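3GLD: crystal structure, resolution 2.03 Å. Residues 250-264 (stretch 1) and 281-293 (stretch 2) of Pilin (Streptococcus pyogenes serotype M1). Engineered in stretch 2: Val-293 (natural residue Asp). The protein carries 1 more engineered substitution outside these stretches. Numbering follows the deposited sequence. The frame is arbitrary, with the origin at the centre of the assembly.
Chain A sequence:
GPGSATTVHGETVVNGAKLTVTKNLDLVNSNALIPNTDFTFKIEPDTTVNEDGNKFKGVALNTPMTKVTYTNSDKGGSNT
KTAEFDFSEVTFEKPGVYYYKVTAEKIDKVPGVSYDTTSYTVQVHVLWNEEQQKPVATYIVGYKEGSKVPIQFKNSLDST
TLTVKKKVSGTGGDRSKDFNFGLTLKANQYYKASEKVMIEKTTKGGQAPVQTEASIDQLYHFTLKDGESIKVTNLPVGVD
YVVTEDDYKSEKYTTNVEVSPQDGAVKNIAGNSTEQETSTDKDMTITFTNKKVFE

Stretch 1 (250-264) SEKYTTNVEVSPQDG
Stretch 2 281-293: DKDMTITFTNKKV

How do the two backbones lie against each other? The strands pairing from Thr-254 with Lys-291 to Pro-261 with Met-284 run antiparallel, their axes 4.7 Å apart at closest and their directions 166° apart; Val-257 faces Phe-288 midway. In the even-numbered residues of 254-260, phi is roughly -100 to -130° and psi 127 to 145°, except psi 93° at Ser-260. The antiparallel register lets each bond its partner in both directions: Thr-254 N to Lys-291 O and Lys-291 N to Thr-254 O are both 2.8 Å; Asn-256 N to Thr-289 O is 2.9 Å and Thr-289 N to Asn-256 O 2.8 Å; Glu-258 N to Thr-287 O is 2.8 Å and Thr-287 N to Glu-258 O 2.9 Å; Ser-260 N to Thr-285 O is 2.9 Å and Thr-285 N to Ser-260 O 3.0 Å. Proline lacks an amide proton, and Pro-261 falls at a non-hydrogen-bonded pair. Beyond it, Gln-262 N donates to Asp-283 O at 3.0 Å; separately, Gly-264 N to Pro-261 O at 3.1 Å closes a type I turn.

Why does Lys-292 cover the most surface? Its CA-to-CB bond points toward the first stretch, and all four chi angles are t, so the chain runs straight out along Tyr-253 (chi1 m, chi2 -88°). Lys-292 CD sits 3.8 Å from the centroid of the Tyr-253 ring, over its face, where polarised C-H bonds meet the pi cloud. The ammonium continues past the ring: Lys-292 NZ donates to Glu-251 O at 2.8 Å and to water 1 at 3.0 Å, and that water also bonds Tyr-253 OH at 2.8 Å.

What does Tyr-253 lean on besides the lysine? Its CD1 reaches Asn-290 CB at 3.8 Å, and Tyr-253 CA makes a C-H...O contact with Lys-291 O at 3.2 Å. On the same sheet face as Asn-290, Thr-255 (chi1 m) donates from OG1 to Asn-290 OD1 at a very short 2.5 Å. Asn-290 has chi1 m and chi2 -78°, and is covalently bonded to a group elsewhere in the structure. Farther along this face, Val-257 (t) sets CG1 4.3 Å from the centroid of the Phe-288 ring (chi1 m, chi2 80°), over its face, and 3.6 Å from Ile-286 CG2.

How does Lys-282 engage the far end? Its CA-to-CB bond also points toward the first stretch, but with chi angles m, m, t, m its chain bends beside the turn. Lys-282 CE comes 3.0 Å from Asp-263 OD2, whereas Lys-282 NZ stays 4.3 Å from that oxygen, beyond a salt bridge; its salt bridge is instead to Asp-281 OD1, at 3.2 Å. Nearby, Met-284 (t, p, p) brings CE within 3.6 Å of Val-259 CG1 and SD within 3.8 Å of Pro-261 CD.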

ATOM      1  N   SER A 250     -30.569  28.481  13.883  1.00 35.88           N
ATOM      2  CA  SER A 250     -31.929  28.654  14.419  1.00 36.54           C
ATOM      3  C   SER A 250     -32.079  28.176  15.868  1.00 36.52           C
ATOM      4  O   SER A 250     -33.002  28.589  16.565  1.00 36.66           O
ATOM      5  CB  SER A 250     -32.976  27.995  13.511  1.00 36.79           C
ATOM      6  OG  SER A 250     -32.718  26.616  13.304  1.00 38.30           O
ATOM      7  N   GLU A 251     -31.161  27.321  16.326  1.00 36.61           N
ATOM      8  CA  GLU A 251     -31.146  26.904  17.729  1.00 36.29           C
ATOM      9  C   GLU A 251     -30.183  27.738  18.596  1.00 35.52           C
ATOM     10  O   GLU A 251     -29.935  27.410  19.766  1.00 35.05           O
ATOM     11  CB  GLU A 251     -30.915  25.390  17.852  1.00 36.83           C
ATOM     12  CG  GLU A 251     -32.143  24.569  17.423  1.00 39.14           C
ATOM     13  CD  GLU A 251     -31.810  23.112  17.118  1.00 42.85           C
ATOM     14  OE1 GLU A 251     -31.467  22.373  18.061  1.00 42.50           O
ATOM     15  OE2 GLU A 251     -31.913  22.699  15.932  1.00 44.81           O
ATOM     16  N   LYS A 252     -29.677  28.835  18.022  1.00 34.39           N
ATOM     17  CA  LYS A 252     -28.831  29.810  18.736  1.00 34.00           C
ATOM     18  C   LYS A 252     -27.408  29.287  19.021  1.00 33.37           C
ATOM     19  O   LYS A 252     -26.751  29.713  19.981  1.00 32.73           O
ATOM     20  CB  LYS A 252     -29.493  30.315  20.034  1.00 34.37           C
ATOM     21  CG  LYS A 252     -30.990  30.726  19.914  1.00 36.08           C
ATOM     22  CD  LYS A 252     -31.174  32.113  19.286  1.00 39.32           C
ATOM     23  CE  LYS A 252     -32.655  32.453  19.030  1.00 39.68           C
ATOM     24  NZ  LYS A 252     -33.230  31.682  17.880  1.00 40.73           N
ATOM     25  N   TYR A 253     -26.947  28.360  18.186  1.00 32.38           N
ATOM     26  CA  TYR A 253     -25.540  27.940  18.205  1.00 31.98           C
ATOM     27  C   TYR A 253     -24.743  28.597  17.099  1.00 32.13           C
ATOM     28  O   TYR A 253     -25.225  28.741  15.975  1.00 32.01           O
ATOM     29  CB  TYR A 253     -25.420  26.422  18.070  1.00 31.37           C
ATOM     30  CG  TYR A 253     -25.776  25.688  19.328  1.00 29.25           C
ATOM     31  CD1 TYR A 253     -24.813  25.424  20.298  1.00 28.40           C
ATOM     32  CD2 TYR A 253     -27.074  25.265  19.558  1.00 27.89           C
ATOM     33  CE1 TYR A 253     -25.146  24.754  21.475  1.00 28.19           C
ATOM     34  CE2 TYR A 253     -27.410  24.596  20.726  1.00 28.29           C
ATOM     35  CZ  TYR A 253     -26.444  24.350  21.676  1.00 27.21           C
ATOM     36  OH  TYR A 253     -26.783  23.679  22.827  1.00 28.73           O
ATOM     37  N   THR A 254     -23.513  28.990  17.413  1.00 32.39           N
ATOM     38  CA  THR A 254     -22.555  29.318  16.364  1.00 32.97           C
ATOM     39  C   THR A 254     -21.583  28.141  16.207  1.00 32.51           C
ATOM     40  O   THR A 254     -21.158  27.524  17.194  1.00 32.59           O
ATOM     41  CB  THR A 254     -21.751  30.554  16.722  1.00 33.07           C
ATOM     42  OG1 THR A 254     -21.085  30.303  17.957  1.00 35.33           O
ATOM     43  CG2 THR A 254     -22.665  31.782  16.880  1.00 34.27           C
ATOM     44  N   THR A 255     -21.232  27.829  14.970  1.00 32.33           N
ATOM     45  CA  THR A 255     -20.369  26.687  14.706  1.00 31.72           C
ATOM     46  C   THR A 255     -19.073  27.108  14.016  1.00 31.55           C
ATOM     47  O   THR A 255     -19.089  27.855  13.034  1.00 30.49           O
ATOM     48  CB  THR A 255     -21.102  25.616  13.899  1.00 32.12           C
ATOM     49  OG1 THR A 255     -22.260  25.207  14.627  1.00 32.56           O
ATOM     50  CG2 THR A 255     -20.197  24.380  13.664  1.00 31.80           C
ATOM     51  N   ASN A 256     -17.959  26.639  14.573  1.00 31.61           N
ATOM     52  CA  ASN A 256     -16.648  26.849  13.989  1.00 31.96           C
ATOM     53  C   ASN A 256     -15.892  25.524  13.879  1.00 31.31           C
ATOM     54  O   ASN A 256     -16.040  24.637  14.738  1.00 30.48           O
ATOM     55  CB  ASN A 256     -15.849  27.880  14.785  1.00 32.76           C
ATOM     56  CG  ASN A 256     -16.426  29.305  14.658  1.00 36.10           C
ATOM     57  OD1 ASN A 256     -17.387  29.675  15.360  1.00 38.03           O
ATOM     58  ND2 ASN A 256     -15.827  30.112  13.781  1.00 36.39           N
ATOM     59  N   VAL A 257     -15.103  25.398  12.816  1.00 30.59           N
ATOM     60  CA  VAL A 257     -14.410  24.147  12.488  1.00 30.54           C
ATOM     61  C   VAL A 257     -12.912  24.325  12.631  1.00 30.46           C
ATOM     62  O   VAL A 257     -12.338  25.228  12.042  1.00 31.40           O
ATOM     63  CB  VAL A 257     -14.686  23.698  11.025  1.00 30.05           C
ATOM     64  CG1 VAL A 257     -14.123  22.302  10.786  1.00 30.87           C
ATOM     65  CG2 VAL A 257     -16.166  23.684  10.730  1.00 29.76           C
ATOM     66  N   GLU A 258     -12.268  23.468  13.401  1.00 30.46           N
ATOM     67  CA  GLU A 258     -10.815  23.458  13.403  1.00 30.75           C
ATOM     68  C   GLU A 258     -10.296  22.238  12.633  1.00 29.86           C
ATOM     69  O   GLU A 258     -10.687  21.110  12.927  1.00 30.04           O
ATOM     70  CB  GLU A 258     -10.255  23.458  14.818  1.00 30.29           C
ATOM     71  CG  GLU A 258      -8.734  23.565  14.830  1.00 32.57           C
ATOM     72  CD  GLU A 258      -8.160  23.216  16.183  1.00 34.88           C
ATOM     73  OE1 GLU A 258      -7.808  24.148  16.929  1.00 37.15           O
ATOM     74  OE2 GLU A 258      -8.096  22.013  16.520  1.00 35.60           O
ATOM     75  N   VAL A 259      -9.412  22.479  11.667  1.00 29.10           N
ATOM     76  CA  VAL A 259      -8.831  21.427  10.832  1.00 28.07           C
ATOM     77  C   VAL A 259      -7.348  21.305  11.140  1.00 27.94           C
ATOM     78  O   VAL A 259      -6.558  22.163  10.770  1.00 28.16           O
ATOM     79  CB  VAL A 259      -9.028  21.715   9.315  1.00 28.70           C
ATOM     80  CG1 VAL A 259      -8.438  20.577   8.464  1.00 27.42           C
ATOM     81  CG2 VAL A 259     -10.512  21.905   8.984  1.00 27.53           C
ATOM     82  N   SER A 260      -6.967  20.238  11.823  1.00 27.71           N
ATOM     83  CA  SER A 260      -5.636  20.169  12.401  1.00 27.37           C
ATOM     84  C   SER A 260      -4.914  18.864  12.059  1.00 27.82           C
ATOM     85  O   SER A 260      -5.085  17.877  12.770  1.00 25.89           O
ATOM     86  CB  SER A 260      -5.737  20.335  13.926  1.00 26.71           C
ATOM     87  OG  SER A 260      -4.474  20.197  14.531  1.00 25.51           O
ATOM     88  N   PRO A 261      -4.109  18.862  10.956  1.00 29.56           N
ATOM     89  CA  PRO A 261      -3.241  17.712  10.653  1.00 30.88           C
ATOM     90  C   PRO A 261      -2.038  17.701  11.568  1.00 32.70           C
ATOM     91  O   PRO A 261      -1.487  18.768  11.869  1.00 32.28           O
ATOM     92  CB  PRO A 261      -2.801  17.947   9.193  1.00 31.38           C
ATOM     93  CG  PRO A 261      -3.026  19.379   8.920  1.00 31.40           C
ATOM     94  CD  PRO A 261      -4.147  19.836   9.849  1.00 29.32           C
ATOM     95  N   GLN A 262      -1.628  16.517  12.008  1.00 34.48           N
ATOM     96  CA  GLN A 262      -0.596  16.401  13.054  1.00 37.82           C
ATOM     97  C   GLN A 262       0.680  17.300  12.957  1.00 39.30           C
ATOM     98  O   GLN A 262       1.042  18.004  13.930  1.00 40.64           O
ATOM     99  CB  GLN A 262      -0.213  14.942  13.246  1.00 37.66           C
ATOM    100  CG  GLN A 262       0.757  14.748  14.391  1.00 39.96           C
ATOM    101  CD  GLN A 262       1.065  13.302  14.647  1.00 40.75           C
ATOM    102  OE1 GLN A 262       0.219  12.432  14.451  1.00 41.47           O
ATOM    103  NE2 GLN A 262       2.278  13.034  15.101  1.00 41.12           N
ATOM    104  N   ASP A 263       1.360  17.292  11.816  1.00 40.49           N
ATOM    105  CA  ASP A 263       2.569  18.137  11.662  1.00 41.35           C
ATOM    106  C   ASP A 263       2.329  19.292  10.688  1.00 42.02           C
ATOM    107  O   ASP A 263       3.244  19.715   9.974  1.00 42.52           O
ATOM    108  CB  ASP A 263       3.766  17.318  11.140  1.00 41.83           C
ATOM    109  CG  ASP A 263       4.208  16.211  12.096  1.00 43.07           C
ATOM    110  OD1 ASP A 263       4.590  16.503  13.248  1.00 44.18           O
ATOM    111  OD2 ASP A 263       4.194  15.034  11.677  1.00 46.30           O
ATOM    112  N   GLY A 264       1.110  19.815  10.650  1.00 42.04           N
ATOM    113  CA  GLY A 264       0.747  20.708   9.570  1.00 42.32           C
ATOM    114  C   GLY A 264       0.104  22.004   9.998  1.00 42.60           C
ATOM    115  O   GLY A 264       0.020  22.330  11.189  1.00 42.45           O
ATOM    116  N   ASP A 281      -0.365  11.222   4.900  1.00 28.10           N
ATOM    117  CA  ASP A 281       0.112  10.232   5.844  1.00 28.56           C
ATOM    118  C   ASP A 281       0.009  10.693   7.306  1.00 27.67           C
ATOM    119  O   ASP A 281       0.261   9.916   8.222  1.00 28.60           O
ATOM    120  CB  ASP A 281       1.542   9.788   5.494  1.00 29.77           C
ATOM    121  CG  ASP A 281       2.555  10.909   5.625  1.00 33.18           C
ATOM    122  OD1 ASP A 281       2.194  12.107   5.540  1.00 36.89           O
ATOM    123  OD2 ASP A 281       3.743  10.589   5.807  1.00 40.08           O
ATOM    124  N   LYS A 282      -0.365  11.947   7.519  1.00 26.59           N
ATOM    125  CA  LYS A 282      -0.497  12.502   8.856  1.00 26.01           C
ATOM    126  C   LYS A 282      -1.933  12.333   9.397  1.00 25.20           C
ATOM    127  O   LYS A 282      -2.902  12.620   8.694  1.00 25.08           O
ATOM    128  CB  LYS A 282      -0.168  13.995   8.828  1.00 26.71           C
ATOM    129  CG  LYS A 282       1.233  14.328   8.289  1.00 28.65           C
ATOM    130  CD  LYS A 282       2.313  13.917   9.284  1.00 30.95           C
ATOM    131  CE  LYS A 282       3.711  14.377   8.833  1.00 35.10           C
ATOM    132  NZ  LYS A 282       4.132  13.714   7.584  1.00 34.88           N
ATOM    133  N   ASP A 283      -2.043  11.906  10.651  1.00 23.91           N
ATOM    134  CA  ASP A 283      -3.338  11.763  11.338  1.00 23.32           C
ATOM    135  C   ASP A 283      -4.030  13.130  11.374  1.00 23.29           C
ATOM    136  O   ASP A 283      -3.400  14.153  11.669  1.00 22.36           O
ATOM    137  CB  ASP A 283      -3.126  11.254  12.757  1.00 23.18           C
ATOM    138  CG  ASP A 283      -2.805   9.771  12.830  1.00 25.39           C
ATOM    139  OD1 ASP A 283      -3.329   8.974  12.008  1.00 26.26           O
ATOM    140  OD2 ASP A 283      -2.082   9.378  13.782  1.00 25.15           O
ATOM    141  N   MET A 284      -5.314  13.158  11.032  1.00 22.37           N
ATOM    142  CA  MET A 284      -6.055  14.410  10.963  1.00 22.55           C
ATOM    143  C   MET A 284      -7.039  14.516  12.104  1.00 22.95           C
ATOM    144  O   MET A 284      -7.791  13.578  12.339  1.00 22.71           O
ATOM    145  CB  MET A 284      -6.802  14.507   9.627  1.00 22.47           C
ATOM    146  CG  MET A 284      -7.785  15.704   9.538  1.00 24.34           C
ATOM    147  SD  MET A 284      -6.968  17.307   9.646  1.00 29.15           S
ATOM    148  CE  MET A 284      -6.519  17.574   7.918  1.00 25.67           C
ATOM    149  N   THR A 285      -7.087  15.670  12.792  1.00 23.67           N
ATOM    150  CA  THR A 285      -8.127  15.890  13.791  1.00 23.70           C
ATOM    151  C   THR A 285      -8.926  17.144  13.469  1.00 24.26           C
ATOM    152  O   THR A 285      -8.359  18.221  13.311  1.00 24.20           O
ATOM    153  CB  THR A 285      -7.552  15.986  15.208  1.00 24.20           C
ATOM    154  OG1 THR A 285      -6.850  14.795  15.499  1.00 23.74           O
ATOM    155  CG2 THR A 285      -8.674  16.133  16.251  1.00 24.99           C
ATOM    156  N   ILE A 286     -10.246  16.976  13.364  1.00 24.19           N
ATOM    157  CA  ILE A 286     -11.154  18.046  13.017  1.00 24.56           C
ATOM    158  C   ILE A 286     -12.166  18.200  14.149  1.00 25.04           C
ATOM    159  O   ILE A 286     -12.905  17.262  14.470  1.00 24.59           O
ATOM    160  CB  ILE A 286     -11.891  17.777  11.693  1.00 25.46           C
ATOM    161  CG1 ILE A 286     -10.870  17.489  10.577  1.00 24.99           C
ATOM    162  CG2 ILE A 286     -12.812  18.946  11.352  1.00 24.28           C
ATOM    163  CD1 ILE A 286     -11.467  17.317   9.206  1.00 29.79           C
ATOM    164  N   THR A 287     -12.182  19.396  14.735  1.00 24.56           N
ATOM    165  CA  THR A 287     -13.031  19.709  15.877  1.00 24.48           C
ATOM    166  C   THR A 287     -14.110  20.720  15.511  1.00 24.76           C
ATOM    167  O   THR A 287     -13.819  21.822  15.040  1.00 23.92           O
ATOM    168  CB  THR A 287     -12.185  20.256  17.009  1.00 24.36           C
ATOM    169  OG1 THR A 287     -11.064  19.379  17.204  1.00 23.27           O
ATOM    170  CG2 THR A 287     -13.013  20.398  18.335  1.00 23.38           C
ATOM    171  N   PHE A 288     -15.359  20.317  15.728  1.00 24.94           N
ATOM    172  CA  PHE A 288     -16.490  21.227  15.576  1.00 25.32           C
ATOM    173  C   PHE A 288     -16.827  21.820  16.947  1.00 25.16           C
ATOM    174  O   PHE A 288     -17.147  21.108  17.893  1.00 25.16           O
ATOM    175  CB  PHE A 288     -17.679  20.494  14.975  1.00 25.45           C
ATOM    176  CG  PHE A 288     -17.544  20.207  13.508  1.00 26.18           C
ATOM    177  CD1 PHE A 288     -16.778  19.116  13.060  1.00 25.64           C
ATOM    178  CD2 PHE A 288     -18.189  21.001  12.570  1.00 26.30           C
ATOM    179  CE1 PHE A 288     -16.672  18.832  11.714  1.00 25.13           C
ATOM    180  CE2 PHE A 288     -18.094  20.717  11.209  1.00 27.53           C
ATOM    181  CZ  PHE A 288     -17.327  19.620  10.774  1.00 26.72           C
ATOM    182  N   THR A 289     -16.689  23.128  17.064  1.00 25.44           N
ATOM    183  CA  THR A 289     -17.041  23.815  18.309  1.00 26.04           C
ATOM    184  C   THR A 289     -18.361  24.498  18.079  1.00 26.26           C
ATOM    185  O   THR A 289     -18.489  25.316  17.144  1.00 26.64           O
ATOM    186  CB  THR A 289     -15.968  24.846  18.710  1.00 25.65           C
ATOM    187  OG1 THR A 289     -14.732  24.153  18.888  1.00 27.09           O
ATOM    188  CG2 THR A 289     -16.327  25.573  20.033  1.00 25.70           C
ATOM    189  N   ASN A 290     -19.337  24.137  18.909  1.00 26.29           N
ATOM    190  CA  ASN A 290     -20.645  24.798  18.882  1.00 26.55           C
ATOM    191  C   ASN A 290     -20.871  25.576  20.145  1.00 26.92           C
ATOM    192  O   ASN A 290     -20.800  25.028  21.247  1.00 26.45           O
ATOM    193  CB  ASN A 290     -21.776  23.814  18.708  1.00 26.16           C
ATOM    194  CG  ASN A 290     -21.626  22.987  17.450  1.00 25.02           C
ATOM    195  OD1 ASN A 290     -21.913  23.447  16.354  1.00 29.12           O
ATOM    196  N   LYS A 291     -21.164  26.855  19.963  1.00 27.60           N
ATOM    197  CA  LYS A 291     -21.187  27.793  21.070  1.00 29.00           C
ATOM    198  C   LYS A 291     -22.576  28.429  21.175  1.00 29.44           C
ATOM    199  O   LYS A 291     -23.163  28.824  20.173  1.00 28.89           O
ATOM    200  CB  LYS A 291     -20.105  28.855  20.882  1.00 28.69           C
ATOM    201  CG  LYS A 291     -19.885  29.760  22.099  1.00 31.36           C
ATOM    202  CD  LYS A 291     -18.794  30.789  21.842  1.00 34.24           C
ATOM    203  CE  LYS A 291     -18.244  31.326  23.160  1.00 36.90           C
ATOM    204  NZ  LYS A 291     -17.512  32.601  22.936  1.00 38.81           N
ATOM    205  N   LYS A 292     -23.085  28.514  22.400  1.00 30.83           N
ATOM    206  CA  LYS A 292     -24.386  29.125  22.657  1.00 33.05           C
ATOM    207  C   LYS A 292     -24.309  29.958  23.935  1.00 33.60           C
ATOM    208  O   LYS A 292     -23.832  29.488  24.971  1.00 33.14           O
ATOM    209  CB  LYS A 292     -25.458  28.042  22.764  1.00 32.88           C
ATOM    210  CG  LYS A 292     -26.860  28.539  23.044  1.00 34.87           C
ATOM    211  CD  LYS A 292     -27.822  27.376  22.983  1.00 36.80           C
ATOM    212  CE  LYS A 292     -29.263  27.830  23.027  1.00 39.40           C
ATOM    213  NZ  LYS A 292     -30.118  26.760  22.440  1.00 42.46           N
ATOM    214  N   VAL A 293     -24.770  31.201  23.846  1.00 35.34           N
ATOM    215  CA  VAL A 293     -24.788  32.103  25.006  1.00 36.93           C
ATOM    216  C   VAL A 293     -26.144  32.813  25.219  1.00 38.01           C
ATOM    217  O   VAL A 293     -27.036  32.761  24.369  1.00 38.21           O
ATOM    218  CB  VAL A 293     -23.682  33.181  24.897  1.00 37.01           C
ATOM    219  CG1 VAL A 293     -22.298  32.585  25.160  1.00 37.54           C
ATOM    220  CG2 VAL A 293     -23.749  33.884  23.534  1.00 38.04           C
TER
HETATM  221  O   HOH W   1     -29.440  24.095  23.586  1.00 31.03           O
HETATM  222  O   HOH W   2     -18.569  27.997  17.786  1.00 30.26           O
HETATM  223  O   HOH W   3      -8.978  19.781  15.720  1.00 19.28           O
HETATM  224  O   HOH W   4       0.548  11.401  12.175  1.00 31.35           O
HETATM  225  O   HOH W   5      -0.978  10.811  15.756  1.00 38.10           O